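Alpha,alpha-trehalose-phosphate synthase (UDP-forming) (Burkholderia xenovorans, PDB 5V0T) belongs to glycosyltransferase family 20 and has the two-domain GT-B fold, in which two Rossmann-like domains face each other across a ligand-filled cleft. Local coordinates at residues Val138-Leu143 with Phe161-Pro166; Gly193-Pro198 with Asp376-Val381. All coordinates share one frame; numbering follows the deposited sequence.

Both contacts are buried, and their centres lie about 11 Å apart. Interaction 1 joins neighbouring parallel strands of one sheet at the ends that carry part of the 6-O-phosphono-alpha-D-glucopyranose pocket, and it relies on hydrogen bonds from backbone and side chains alike. Interaction 2 starts from the next strand of that sheet, 191-194, but crosses to the loop ahead of helix 380-388 beside the six-stranded parallel sheet; there the two segments pack without any hydrogen bond between them. A probable hydrogen bond from G193 N to F161 O (2.7 Å) ties the two contacts together. Interaction 1 thus works within one sheet, whereas interaction 2 spans the two halves of the fold.

Interaction 1 (Val138-Leu143 with Phe161-Pro166); sequences VHDYHL and FFLHIP. With G6P (6-O-phosphono-alpha-D-glucopyranose), chain J.
H139 and H164 each hold CG anti to the carbonyl carbon (chi1 -70° and -71°), and this helps bring the two imidazoles rim to rim, H139 from the end of its strand and H164 from the loop that follows strand 159-162. H139 ND1 and H164 NE2 are 2.8 Å apart in a hydrogen bond that lies near the plane of both rings, although the rings themselves are turned 47° against each other; either nitrogen could be the donor. D140 divides its carboxylate between protein and ligand. H164 N donates to D140 OD1 at 2.9 Å from above the carboxylate plane, and OD2 accepts from both O3 and O2 of 6-O-phosphono-alpha-D-glucopyranose, each at 2.6 Å. The backbone of H164 thereby positions the aspartate that grips two sugar hydroxyls. Beside it, I165 CD1 packs on Y141 CD1 at 3.5 Å, while the Y141 hydroxyl is bonded to N91.

Behind the pocket the parallel strands pair directly. F162 N donates to V138 O (2.9 Å), and D140 N donates to F162 O (2.9 Å). On the V138 side of the sheet the F161 ring turns its edge to the end of the strand, CE1 lying 3.2 Å from D140 O; that oxygen accepts a hydrogen bond from L143 N. Y141 N is buried here without a partner.

The pair belongs to a beta-alpha-beta unit, strand 135-139, helix 146-152 and strand 159-162, as expected in a Rossmann-like domain. Strand 12-16 flanks strand 135-139 and strand 191-194 flanks 159-162; L32 of helix 31-43 packs on H139, D140 and H164, and W95 and F98 of helix 79-98 pack on I165.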
ATOM      1  N   VAL A 138     -10.123   2.554  12.483  1.00 19.07           N
ATOM      2  CA  VAL A 138      -8.672   2.513  12.661  1.00 20.23           C
ATOM      3  C   VAL A 138      -8.036   1.822  11.465  1.00 20.42           C
ATOM      4  O   VAL A 138      -8.537   0.784  11.007  1.00 18.63           O
ATOM      5  CB  VAL A 138      -8.325   1.783  13.971  1.00 16.90           C
ATOM      6  CG1 VAL A 138      -6.852   1.772  14.197  1.00 17.28           C
ATOM      7  CG2 VAL A 138      -9.062   2.444  15.129  1.00 16.83           C
ATOM      8  N   HIS A 139      -6.912   2.367  10.977  1.00 14.92           N
ATOM      9  CA  HIS A 139      -6.230   1.854   9.788  1.00 19.33           C
ATOM     10  C   HIS A 139      -4.798   1.419  10.091  1.00 19.72           C
ATOM     11  O   HIS A 139      -3.975   2.234  10.523  1.00 17.48           O
ATOM     12  CB  HIS A 139      -6.230   2.900   8.669  1.00 14.70           C
ATOM     13  CG  HIS A 139      -7.591   3.123   8.083  1.00 19.70           C
ATOM     14  ND1 HIS A 139      -7.972   2.602   6.865  1.00 21.09           N
ATOM     15  CD2 HIS A 139      -8.686   3.749   8.582  1.00 22.44           C
ATOM     16  CE1 HIS A 139      -9.232   2.920   6.624  1.00 19.50           C
ATOM     17  NE2 HIS A 139      -9.689   3.616   7.651  1.00 24.88           N
ATOM     18  N   ASP A 140      -4.523   0.128   9.859  1.00 17.42           N
ATOM     19  CA  ASP A 140      -3.215  -0.470   9.557  1.00 18.31           C
ATOM     20  C   ASP A 140      -2.414  -0.926  10.772  1.00 19.41           C
ATOM     21  O   ASP A 140      -2.809  -0.720  11.923  1.00 16.50           O
ATOM     22  CB  ASP A 140      -2.343   0.458   8.695  1.00 15.52           C
ATOM     23  CG  ASP A 140      -1.712  -0.292   7.522  1.00 18.22           C
ATOM     24  OD1 ASP A 140      -2.024  -1.495   7.391  1.00 16.18           O
ATOM     25  OD2 ASP A 140      -0.932   0.292   6.734  1.00 16.99           O
ATOM     26  N   TYR A 141      -1.280  -1.576  10.496  1.00 15.49           N
ATOM     27  CA  TYR A 141      -0.618  -2.449  11.455  1.00 14.06           C
ATOM     28  C   TYR A 141      -0.052  -1.720  12.674  1.00 17.34           C
ATOM     29  O   TYR A 141       0.166  -2.362  13.707  1.00 15.24           O
ATOM     30  CB  TYR A 141       0.499  -3.203  10.739  1.00 11.95           C
ATOM     31  CG  TYR A 141       1.474  -2.296  10.019  1.00 14.36           C
ATOM     32  CD1 TYR A 141       1.194  -1.778   8.753  1.00 14.53           C
ATOM     33  CD2 TYR A 141       2.696  -1.986  10.594  1.00 14.37           C
ATOM     34  CE1 TYR A 141       2.102  -0.953   8.097  1.00 19.71           C
ATOM     35  CE2 TYR A 141       3.604  -1.181   9.948  1.00 17.58           C
ATOM     36  CZ  TYR A 141       3.308  -0.662   8.706  1.00 18.66           C
ATOM     37  OH  TYR A 141       4.254   0.126   8.078  1.00 19.19           O
ATOM     38  N   HIS A 142       0.209  -0.408  12.580  1.00 18.42           N
ATOM     39  CA  HIS A 142       0.714   0.332  13.738  1.00 20.13           C
ATOM     40  C   HIS A 142      -0.270   0.311  14.891  1.00 18.60           C
ATOM     41  O   HIS A 142       0.123   0.478  16.054  1.00 16.92           O
ATOM     42  CB  HIS A 142       0.987   1.795  13.373  1.00 18.32           C
ATOM     43  CG  HIS A 142       1.659   1.979  12.055  1.00 16.46           C
ATOM     44  ND1 HIS A 142       0.983   1.882  10.854  1.00 19.07           N
ATOM     45  CD2 HIS A 142       2.944   2.273  11.744  1.00 16.79           C
ATOM     46  CE1 HIS A 142       1.830   2.083   9.861  1.00 14.05           C
ATOM     47  NE2 HIS A 142       3.023   2.329  10.373  1.00 18.29           N
ATOM     48  N   LEU A 143      -1.550   0.133  14.593  1.00 15.58           N
ATOM     49  CA  LEU A 143      -2.619   0.461  15.533  1.00 15.94           C
ATOM     50  C   LEU A 143      -3.481  -0.756  15.877  1.00 19.12           C
ATOM     51  O   LEU A 143      -4.636  -0.616  16.280  1.00 18.91           O
ATOM     52  CB  LEU A 143      -3.459   1.617  14.973  1.00 16.72           C
ATOM     53  CG  LEU A 143      -2.641   2.903  14.779  1.00 19.24           C
ATOM     54  CD1 LEU A 143      -3.431   3.933  14.003  1.00 22.68           C
ATOM     55  CD2 LEU A 143      -2.219   3.470  16.133  1.00 21.76           C
ATOM     56  N   PHE A 161     -11.526  -1.887  12.155  1.00 16.71           N
ATOM     57  CA  PHE A 161     -10.120  -1.899  11.776  1.00 19.75           C
ATOM     58  C   PHE A 161     -10.009  -2.344  10.328  1.00 19.67           C
ATOM     59  O   PHE A 161     -10.697  -3.282   9.907  1.00 20.71           O
ATOM     60  CB  PHE A 161      -9.321  -2.862  12.673  1.00 18.52           C
ATOM     61  CG  PHE A 161      -7.844  -2.919  12.373  1.00 19.26           C
ATOM     62  CD1 PHE A 161      -6.992  -1.900  12.787  1.00 18.51           C
ATOM     63  CD2 PHE A 161      -7.294  -4.024  11.738  1.00 17.59           C
ATOM     64  CE1 PHE A 161      -5.642  -1.967  12.541  1.00 17.92           C
ATOM     65  CE2 PHE A 161      -5.936  -4.096  11.490  1.00 16.37           C
ATOM     66  CZ  PHE A 161      -5.106  -3.067  11.888  1.00 16.91           C
ATOM     67  N   PHE A 162      -9.138  -1.685   9.572  1.00 17.82           N
ATOM     68  CA  PHE A 162      -8.777  -2.156   8.237  1.00 18.23           C
ATOM     69  C   PHE A 162      -7.265  -2.288   8.158  1.00 16.34           C
ATOM     70  O   PHE A 162      -6.544  -1.329   8.455  1.00 16.43           O
ATOM     71  CB  PHE A 162      -9.288  -1.217   7.122  1.00 15.65           C
ATOM     72  CG  PHE A 162      -9.045  -1.758   5.723  1.00 18.36           C
ATOM     73  CD1 PHE A 162      -9.885  -2.721   5.183  1.00 15.14           C
ATOM     74  CD2 PHE A 162      -7.956  -1.327   4.976  1.00 15.29           C
ATOM     75  CE1 PHE A 162      -9.661  -3.226   3.919  1.00 17.14           C
ATOM     76  CE2 PHE A 162      -7.725  -1.830   3.702  1.00 16.54           C
ATOM     77  CZ  PHE A 162      -8.582  -2.783   3.175  1.00 17.99           C
ATOM     78  N   LEU A 163      -6.797  -3.484   7.771  1.00 19.18           N
ATOM     79  CA  LEU A 163      -5.383  -3.760   7.525  1.00 19.23           C
ATOM     80  C   LEU A 163      -5.065  -3.521   6.049  1.00 21.68           C
ATOM     81  O   LEU A 163      -5.645  -4.170   5.163  1.00 19.80           O
ATOM     82  CB  LEU A 163      -5.041  -5.201   7.920  1.00 12.81           C
ATOM     83  CG  LEU A 163      -3.561  -5.601   7.868  1.00 17.89           C
ATOM     84  CD1 LEU A 163      -2.753  -4.824   8.898  1.00 15.78           C
ATOM     85  CD2 LEU A 163      -3.401  -7.106   8.063  1.00 18.07           C
ATOM     86  N   HIS A 164      -4.145  -2.585   5.782  1.00 15.83           N
ATOM     87  CA  HIS A 164      -3.805  -2.254   4.400  1.00 21.43           C
ATOM     88  C   HIS A 164      -2.771  -3.214   3.830  1.00 16.89           C
ATOM     89  O   HIS A 164      -2.712  -3.398   2.612  1.00 18.95           O
ATOM     90  CB  HIS A 164      -3.286  -0.805   4.293  1.00 12.31           C
ATOM     91  CG  HIS A 164      -4.352   0.231   4.501  1.00 18.97           C
ATOM     92  ND1 HIS A 164      -4.816   1.038   3.488  1.00 19.60           N
ATOM     93  CD2 HIS A 164      -5.078   0.554   5.599  1.00 18.99           C
ATOM     94  CE1 HIS A 164      -5.772   1.825   3.953  1.00 18.35           C
ATOM     95  NE2 HIS A 164      -5.951   1.548   5.230  1.00 16.75           N
ATOM     96  N   ILE A 165      -1.956  -3.819   4.689  1.00 15.64           N
ATOM     97  CA  ILE A 165      -0.886  -4.721   4.272  1.00 15.91           C
ATOM     98  C   ILE A 165      -1.435  -6.149   4.283  1.00 14.03           C
ATOM     99  O   ILE A 165      -2.547  -6.370   4.779  1.00 15.27           O
ATOM    100  CB  ILE A 165       0.341  -4.552   5.183  1.00 16.33           C
ATOM    101  CG1 ILE A 165       0.027  -5.027   6.615  1.00 14.82           C
ATOM    102  CG2 ILE A 165       0.812  -3.082   5.160  1.00 16.55           C
ATOM    103  CD1 ILE A 165       1.261  -5.026   7.527  1.00 21.83           C
ATOM    104  N   PRO A 166      -0.729  -7.141   3.734  1.00 14.05           N
ATOM    105  CA  PRO A 166      -1.274  -8.502   3.741  1.00 17.10           C
ATOM    106  C   PRO A 166      -1.439  -9.004   5.168  1.00 16.57           C
ATOM    107  O   PRO A 166      -0.724  -8.586   6.080  1.00 17.03           O
ATOM    108  CB  PRO A 166      -0.215  -9.318   2.982  1.00 16.34           C
ATOM    109  CG  PRO A 166       0.609  -8.315   2.252  1.00 16.48           C
ATOM    110  CD  PRO A 166       0.591  -7.082   3.087  1.00 12.13           C
TER
HETATM  111  C1  G6P J 502       2.102   1.581   3.302  1.00 19.10           C
HETATM  112  C2  G6P J 502       1.455   1.354   4.658  1.00 18.06           C
HETATM  113  C3  G6P J 502       0.953   2.678   5.239  1.00 15.47           C
HETATM  114  C4  G6P J 502       2.112   3.678   5.280  1.00 15.43           C
HETATM  115  C5  G6P J 502       2.718   3.817   3.882  1.00 13.76           C
HETATM  116  C6  G6P J 502       3.847   4.848   3.888  1.00 14.46           C
HETATM  117  O1  G6P J 502       1.094   2.098   2.441  1.00 19.91           O
HETATM  118  O2  G6P J 502       0.383   0.403   4.524  1.00 19.43           O
HETATM  119  O3  G6P J 502       0.485   2.423   6.574  1.00 17.51           O
HETATM  120  O4  G6P J 502       1.629   4.969   5.708  1.00 18.35           O
HETATM  121  O5  G6P J 502       3.169   2.536   3.415  1.00 21.48           O
HETATM  122  O6  G6P J 502       4.832   4.492   4.873  1.00 17.34           O
HETATM  123  P   G6P J 502       5.202   5.539   6.041  1.00 19.33           P
HETATM  124  O1P G6P J 502       5.994   6.640   5.383  1.00 18.95           O
HETATM  125  O2P G6P J 502       5.964   4.715   7.040  1.00 19.08           O
HETATM  126  O3P G6P J 502       3.869   6.030   6.559  1.00 19.02           O

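Interaction 2 (Gly193-Pro198 with Asp376-Val381); sequences GFQTAP and DGMNLV. With UDP (uridine-5'-diphosphate), chain I.
Van der Waals packing alone joins Q195 and T196 to G377 and M378. The aliphatic part of Q195 lies against the G377 carbonyl, with CB 3.2 Å from G377 O. Bent at chi2 (-86°), the Q195 chain swings its amide alongside M378: OE1 meets M378 CE at 3.4 Å, and NE2 passes 3.5 Å from M378 CB. The amide's own hydrogen bonds go elsewhere, from NE2 to H164 O and from I239 N to OE1. T196 adds its methyl, CG2, near G377 O and M378 CE.

Hydrogen bonds order the 376-381 segment internally. N379 ND2 donates to D376 OD2 at 2.9 Å, from above the carboxylate plane, and the same oxygen forms a salt bridge with K282. N379 also caps the following helix, its OD1 accepting A382 N.

Bonds to uridine-5'-diphosphate come from that helix start: L380 N reaches O2A at 2.8 Å in an almost straight bond (175°), and V381 N reaches O1A at 3.2 Å. The first amides of helix 380-388 thus hold the alpha-phosphate, whose charge the helix dipole probably favours, whereas the two segments meet across the contact by close packing alone, with no hydrogen bond between them.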
ATOM      1  N   GLY A 193     -11.417  -5.640   8.729  1.00 19.51           N
ATOM      2  CA  GLY A 193     -11.401  -5.619   7.282  1.00 19.59           C
ATOM      3  C   GLY A 193     -10.005  -5.916   6.779  1.00 19.74           C
ATOM      4  O   GLY A 193      -9.022  -5.357   7.282  1.00 16.90           O
ATOM      5  N   PHE A 194      -9.904  -6.827   5.819  1.00 18.18           N
ATOM      6  CA  PHE A 194      -8.647  -7.152   5.169  1.00 16.03           C
ATOM      7  C   PHE A 194      -8.772  -6.810   3.684  1.00 18.89           C
ATOM      8  O   PHE A 194      -9.867  -6.550   3.175  1.00 17.21           O
ATOM      9  CB  PHE A 194      -8.281  -8.633   5.386  1.00 15.90           C
ATOM     10  CG  PHE A 194      -8.242  -9.041   6.846  1.00 20.21           C
ATOM     11  CD1 PHE A 194      -7.134  -8.765   7.626  1.00 23.90           C
ATOM     12  CD2 PHE A 194      -9.333  -9.674   7.439  1.00 18.60           C
ATOM     13  CE1 PHE A 194      -7.110  -9.113   8.969  1.00 19.57           C
ATOM     14  CE2 PHE A 194      -9.308 -10.039   8.776  1.00 20.95           C
ATOM     15  CZ  PHE A 194      -8.197  -9.755   9.541  1.00 20.66           C
ATOM     16  N   GLN A 195      -7.635  -6.787   2.978  1.00 18.35           N
ATOM     17  CA  GLN A 195      -7.665  -6.379   1.572  1.00 20.96           C
ATOM     18  C   GLN A 195      -8.347  -7.432   0.698  1.00 20.90           C
ATOM     19  O   GLN A 195      -9.189  -7.097  -0.142  1.00 18.22           O
ATOM     20  CB  GLN A 195      -6.237  -6.111   1.065  1.00 18.51           C
ATOM     21  CG  GLN A 195      -5.571  -4.888   1.684  1.00 15.74           C
ATOM     22  CD  GLN A 195      -5.924  -3.602   0.947  1.00 18.60           C
ATOM     23  OE1 GLN A 195      -6.966  -3.512   0.286  1.00 17.09           O
ATOM     24  NE2 GLN A 195      -5.041  -2.608   1.038  1.00 14.14           N
ATOM     25  N   THR A 196      -7.983  -8.710   0.861  1.00 17.80           N
ATOM     26  CA  THR A 196      -8.373  -9.747  -0.091  1.00 22.36           C
ATOM     27  C   THR A 196      -8.842 -11.010   0.629  1.00 19.07           C
ATOM     28  O   THR A 196      -8.626 -11.191   1.830  1.00 18.29           O
ATOM     29  CB  THR A 196      -7.217 -10.123  -1.029  1.00 21.36           C
ATOM     30  OG1 THR A 196      -6.175 -10.758  -0.267  1.00 22.11           O
ATOM     31  CG2 THR A 196      -6.667  -8.878  -1.767  1.00 17.49           C
ATOM     32  N   ALA A 197      -9.482 -11.897  -0.135  1.00 16.81           N
ATOM     33  CA  ALA A 197      -9.942 -13.166   0.428  1.00 22.06           C
ATOM     34  C   ALA A 197      -8.810 -13.999   1.036  1.00 24.24           C
ATOM     35  O   ALA A 197      -9.025 -14.588   2.108  1.00 22.46           O
ATOM     36  CB  ALA A 197     -10.714 -13.959  -0.638  1.00 21.15           C
ATOM     37  N   PRO A 198      -7.613 -14.087   0.449  1.00 21.43           N
ATOM     38  CA  PRO A 198      -6.554 -14.860   1.119  1.00 17.16           C
ATOM     39  C   PRO A 198      -6.093 -14.235   2.423  1.00 19.44           C
ATOM     40  O   PRO A 198      -5.677 -14.974   3.328  1.00 14.90           O
ATOM     41  CB  PRO A 198      -5.431 -14.901   0.069  1.00 22.78           C
ATOM     42  CG  PRO A 198      -6.149 -14.736  -1.244  1.00 21.37           C
ATOM     43  CD  PRO A 198      -7.236 -13.751  -0.937  1.00 20.38           C
ATOM     44  N   ASP A 376       2.291  -7.413  -1.458  1.00 14.84           N
ATOM     45  CA  ASP A 376       1.693  -6.081  -1.424  1.00 17.93           C
ATOM     46  C   ASP A 376       0.229  -6.240  -1.069  1.00 16.44           C
ATOM     47  O   ASP A 376      -0.466  -7.059  -1.679  1.00 14.79           O
ATOM     48  CB  ASP A 376       1.857  -5.375  -2.781  1.00 23.67           C
ATOM     49  CG  ASP A 376       1.830  -3.863  -2.668  1.00 23.37           C
ATOM     50  OD1 ASP A 376       0.952  -3.347  -1.939  1.00 27.32           O
ATOM     51  OD2 ASP A 376       2.672  -3.195  -3.329  1.00 24.94           O
ATOM     52  N   GLY A 377      -0.228  -5.501  -0.052  1.00 15.43           N
ATOM     53  CA  GLY A 377      -1.614  -5.623   0.358  1.00 13.02           C
ATOM     54  C   GLY A 377      -2.592  -5.332  -0.765  1.00 17.00           C
ATOM     55  O   GLY A 377      -3.637  -5.971  -0.866  1.00 17.32           O
ATOM     56  N   MET A 378      -2.279  -4.352  -1.610  1.00 14.50           N
ATOM     57  CA  MET A 378      -3.143  -4.057  -2.745  1.00 20.12           C
ATOM     58  C   MET A 378      -2.309  -3.619  -3.938  1.00 20.74           C
ATOM     59  O   MET A 378      -2.265  -4.318  -4.955  1.00 18.04           O
ATOM     60  CB  MET A 378      -4.179  -2.979  -2.382  1.00 18.18           C
ATOM     61  CG  MET A 378      -5.149  -2.609  -3.529  1.00 18.32           C
ATOM     62  SD  MET A 378      -5.987  -4.024  -4.292  1.00 20.79           S
ATOM     63  CE  MET A 378      -6.859  -4.743  -2.902  1.00 21.88           C
ATOM     64  N   ASN A 379      -1.641  -2.468  -3.779  1.00 17.02           N
ATOM     65  CA  ASN A 379      -0.829  -1.738  -4.748  1.00 15.05           C
ATOM     66  C   ASN A 379      -1.715  -0.784  -5.556  1.00 20.07           C
ATOM     67  O   ASN A 379      -2.317  -1.159  -6.573  1.00 19.81           O
ATOM     68  CB  ASN A 379      -0.010  -2.650  -5.680  1.00 15.85           C
ATOM     69  CG  ASN A 379       1.093  -1.880  -6.392  1.00 16.01           C
ATOM     70  OD1 ASN A 379       0.814  -1.054  -7.251  1.00 15.72           O
ATOM     71  ND2 ASN A 379       2.340  -2.134  -6.034  1.00 13.01           N
ATOM     72  N   LEU A 380      -1.806   0.463  -5.084  1.00 20.30           N
ATOM     73  CA  LEU A 380      -2.607   1.456  -5.790  1.00 16.62           C
ATOM     74  C   LEU A 380      -1.957   1.873  -7.107  1.00 19.75           C
ATOM     75  O   LEU A 380      -2.664   2.241  -8.052  1.00 19.01           O
ATOM     76  CB  LEU A 380      -2.826   2.682  -4.902  1.00 16.29           C
ATOM     77  CG  LEU A 380      -3.718   2.517  -3.670  1.00 20.85           C
ATOM     78  CD1 LEU A 380      -3.935   3.884  -3.038  1.00 22.46           C
ATOM     79  CD2 LEU A 380      -5.042   1.885  -4.020  1.00 19.37           C
ATOM     80  N   VAL A 381      -0.626   1.809  -7.195  1.00 18.93           N
ATOM     81  CA  VAL A 381       0.053   2.215  -8.421  1.00 17.87           C
ATOM     82  C   VAL A 381      -0.438   1.383  -9.598  1.00 17.08           C
ATOM     83  O   VAL A 381      -0.635   1.899 -10.699  1.00 18.89           O
ATOM     84  CB  VAL A 381       1.581   2.125  -8.246  1.00 15.14           C
ATOM     85  CG1 VAL A 381       2.297   1.948  -9.619  1.00 15.13           C
ATOM     86  CG2 VAL A 381       2.114   3.375  -7.497  1.00 13.62           C
TER
HETATM   87  N1  UDP I 501       2.989   8.083  -4.849  1.00 19.72           N
HETATM   88  C2  UDP I 501       3.103   9.463  -4.914  1.00 23.93           C
HETATM   89  N3  UDP I 501       4.353   9.930  -5.204  1.00 19.29           N
HETATM   90  C4  UDP I 501       5.482   9.177  -5.437  1.00 20.79           C
HETATM   91  C5  UDP I 501       5.288   7.753  -5.359  1.00 17.22           C
HETATM   92  C6  UDP I 501       4.069   7.264  -5.085  1.00 23.47           C
HETATM   93  O2  UDP I 501       2.166  10.217  -4.716  1.00 22.35           O
HETATM   94  O4  UDP I 501       6.548   9.751  -5.693  1.00 23.30           O
HETATM   95  C1' UDP I 501       1.664   7.530  -4.551  1.00 17.50           C
HETATM   96  C2' UDP I 501       1.106   6.649  -5.666  1.00 16.98           C
HETATM   97  O2' UDP I 501       0.459   7.455  -6.636  1.00 21.07           O
HETATM   98  C3' UDP I 501       0.135   5.765  -4.879  1.00 20.29           C
HETATM   99  C4' UDP I 501       0.856   5.589  -3.537  1.00 19.23           C
HETATM  100  O4' UDP I 501       1.778   6.694  -3.422  1.00 18.00           O
HETATM  101  O3' UDP I 501      -1.127   6.388  -4.661  1.00 17.02           O
HETATM  102  C5' UDP I 501       1.599   4.290  -3.368  1.00 16.17           C
HETATM  103  O5' UDP I 501       0.640   3.300  -2.950  1.00 17.98           O
HETATM  104  PA  UDP I 501       0.864   1.761  -3.243  1.00 17.27           P
HETATM  105  O1A UDP I 501       1.288   1.534  -4.680  1.00 18.00           O
HETATM  106  O2A UDP I 501      -0.369   1.058  -2.812  1.00 14.97           O
HETATM  107  O3A UDP I 501       2.095   1.337  -2.348  1.00 18.41           O
HETATM  108  PB  UDP I 501       2.599   1.693  -0.888  1.00 19.22           P
HETATM  109  O1B UDP I 501       1.305   1.935  -0.104  1.00 20.19           O
HETATM  110  O2B UDP I 501       3.248   0.373  -0.422  1.00 16.73           O
HETATM  111  O3B UDP I 501       3.527   2.850  -0.894  1.00 17.55           O